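Local atomic coordinates of tegument protein VP22 (Human herpesvirus 1, PDB entry 4XAL), a protein that serves as a herpesvirus tegument protein that supports late viral mRNA accumulation and translation, modulates the RNase activity of the virion host shutoff protein and stabilises microtubules. Residues R24-S29 and V55-A60. Sequence-based numbering, arbitrary orientation.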
loop_
_atom_site.group_PDB
_atom_site.type_symbol
_atom_site.label_atom_id
_atom_site.label_comp_id
_atom_site.label_asym_id
_atom_site.label_seq_id
_atom_site.Cartn_x
_atom_site.Cartn_y
_atom_site.Cartn_z
ATOM N N ARG A 24 -1.758 11.370 6.320
ATOM C CA ARG A 24 -2.592 12.269 5.535
ATOM C C ARG A 24 -3.670 11.533 4.751
ATOM O O ARG A 24 -3.399 10.554 4.058
ATOM C CB ARG A 24 -1.728 13.089 4.584
ATOM C CG ARG A 24 -2.451 14.237 3.902
ATOM C CD ARG A 24 -1.620 14.765 2.749
ATOM N NE ARG A 24 -2.393 15.606 1.840
ATOM C CZ ARG A 24 -2.417 16.934 1.879
ATOM N NH1 ARG A 24 -1.702 17.587 2.791
ATOM N NH2 ARG A 24 -3.154 17.608 1.003
ATOM N N LYS A 25 -4.904 12.015 4.872
ATOM C CA LYS A 25 -5.993 11.506 4.060
ATOM C C LYS A 25 -5.711 11.862 2.608
ATOM O O LYS A 25 -5.426 13.017 2.296
ATOM C CB LYS A 25 -7.330 12.093 4.520
ATOM C CG LYS A 25 -7.677 11.724 5.966
ATOM C CD LYS A 25 -7.906 10.224 6.092
ATOM C CE LYS A 25 -7.968 9.781 7.562
ATOM N NZ LYS A 25 -7.943 8.293 7.675
ATOM N N LEU A 26 -5.778 10.864 1.731
ATOM C CA LEU A 26 -5.484 11.074 0.317
ATOM C C LEU A 26 -6.726 11.430 -0.472
ATOM O O LEU A 26 -7.730 10.720 -0.421
ATOM C CB LEU A 26 -4.834 9.822 -0.284
ATOM C CG LEU A 26 -3.532 9.443 0.404
ATOM C CD1 LEU A 26 -3.042 8.094 -0.094
ATOM C CD2 LEU A 26 -2.486 10.516 0.159
ATOM N N HIS A 27 -6.643 12.523 -1.223
ATOM C CA HIS A 27 -7.709 12.924 -2.134
ATOM C C HIS A 27 -7.134 13.562 -3.387
ATOM O O HIS A 27 -6.147 14.287 -3.312
ATOM C CB HIS A 27 -8.653 13.921 -1.456
ATOM C CG HIS A 27 -9.335 13.364 -0.253
ATOM N ND1 HIS A 27 -10.346 12.435 -0.338
ATOM C CD2 HIS A 27 -9.132 13.586 1.067
ATOM C CE1 HIS A 27 -10.746 12.113 0.881
ATOM N NE2 HIS A 27 -10.026 12.801 1.751
ATOM N N PHE A 28 -7.745 13.287 -4.535
ATOM C CA PHE A 28 -7.348 13.965 -5.757
ATOM C C PHE A 28 -7.829 15.417 -5.715
ATOM O O PHE A 28 -8.721 15.764 -4.946
ATOM C CB PHE A 28 -7.890 13.240 -6.980
ATOM C CG PHE A 28 -7.321 11.853 -7.146
ATOM C CD1 PHE A 28 -5.947 11.674 -7.254
ATOM C CD2 PHE A 28 -8.147 10.750 -7.176
ATOM C CE1 PHE A 28 -5.404 10.401 -7.399
ATOM C CE2 PHE A 28 -7.620 9.479 -7.326
ATOM C CZ PHE A 28 -6.250 9.305 -7.430
ATOM N N SER A 29 -7.209 16.255 -6.528
ATOM C CA SER A 29 -7.463 17.690 -6.473
ATOM C C SER A 29 -8.899 18.014 -6.822
ATOM O O SER A 29 -9.502 17.372 -7.683
ATOM C CB SER A 29 -6.522 18.438 -7.410
ATOM O OG SER A 29 -6.881 19.806 -7.471
ATOM N N VAL A 55 -1.300 3.663 -3.682
ATOM C CA VAL A 55 -0.855 2.348 -4.104
ATOM C C VAL A 55 0.206 1.837 -3.128
ATOM O O VAL A 55 0.139 0.693 -2.680
ATOM C CB VAL A 55 -0.305 2.397 -5.551
ATOM C CG1 VAL A 55 0.456 1.130 -5.878
ATOM C CG2 VAL A 55 -1.462 2.600 -6.531
ATOM N N GLY A 56 1.158 2.693 -2.782
ATOM C CA GLY A 56 2.218 2.316 -1.854
ATOM C C GLY A 56 1.703 1.918 -0.479
ATOM O O GLY A 56 2.175 0.938 0.113
ATOM N N ARG A 57 0.744 2.679 0.044
ATOM C CA ARG A 57 0.164 2.376 1.355
ATOM C C ARG A 57 -0.543 1.045 1.394
ATOM O O ARG A 57 -0.406 0.284 2.356
ATOM C CB ARG A 57 -0.845 3.450 1.770
ATOM C CG ARG A 57 -0.254 4.741 2.176
ATOM C CD ARG A 57 -1.351 5.518 2.919
ATOM N NE ARG A 57 -1.032 6.916 3.064
ATOM C CZ ARG A 57 -1.929 7.832 3.402
ATOM N NH1 ARG A 57 -3.185 7.463 3.625
ATOM N NH2 ARG A 57 -1.570 9.095 3.507
ATOM N N LEU A 58 -1.352 0.778 0.371
ATOM C CA LEU A 58 -2.062 -0.489 0.303
ATOM C C LEU A 58 -1.096 -1.652 0.157
ATOM O O LEU A 58 -1.282 -2.706 0.773
ATOM C CB LEU A 58 -3.058 -0.481 -0.856
ATOM C CG LEU A 58 -4.248 0.422 -0.525
ATOM C CD1 LEU A 58 -4.952 0.906 -1.796
ATOM C CD2 LEU A 58 -5.214 -0.344 0.367
ATOM N N ALA A 59 -0.077 -1.478 -0.673
ATOM C CA ALA A 59 0.918 -2.532 -0.838
ATOM C C ALA A 59 1.614 -2.810 0.487
ATOM O O ALA A 59 1.777 -3.971 0.871
ATOM C CB ALA A 59 1.924 -2.153 -1.882
ATOM N N ALA A 60 2.031 -1.753 1.180
ATOM C CA ALA A 60 2.678 -1.921 2.495
ATOM C C ALA A 60 1.758 -2.678 3.452
ATOM O O ALA A 60 2.189 -3.603 4.140
ATOM C CB ALA A 60 3.067 -0.567 3.090
#
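The backbone carbonyl of R24 receives the guanidinium that R57 sends out from helix 41-74. The arrangement is an extended loop docked along a long helix, in the conserved core domain of VP22 and within the region that interacts with gE. R57 NH2 gives R24 O a nearly straight hydrogen bond, 168° at the hydrogen; the modelled length of 2.4 Å is very short, so the exact value is doubtful. R57 NH1 adds a weak, bent hydrogen bond to R24 O (3.1 Å, 124°), and the carbonyl thus sits at the guanidinium edge, near its plane. Arginine suits this place because its chain, extended from CG to NE, covers the 9.3 Å from R57 CA to R24 O and still ends in N-H groups. The R24 side chain starts beside the R57 guanidinium, CB 4.1 Å from NH2, but its end leads away. Its CG lies beside the carbonyl carbon (chi1 -169°) and the chain then runs extended, so the like-charged groups stay apart, R24 NE 6.8 Å from R57 NH2. K25 also turns away, and its long chain carries NZ to a hydrogen bond with N106 O on helix 101-107. L26 then points back toward the helix, its backbone N held by N106 OD1. Its branched side chain lies against V50 and A54 on helix 41-74 as well as R57, a fitting role for a buried leucine bridging nonpolar residues and a flat cation. The guanidinium is therefore gripped at its edge by a carbonyl and roofed on one face by a methyl: L26 CD1 lies over its centre, 3.7 Å from R57 CZ.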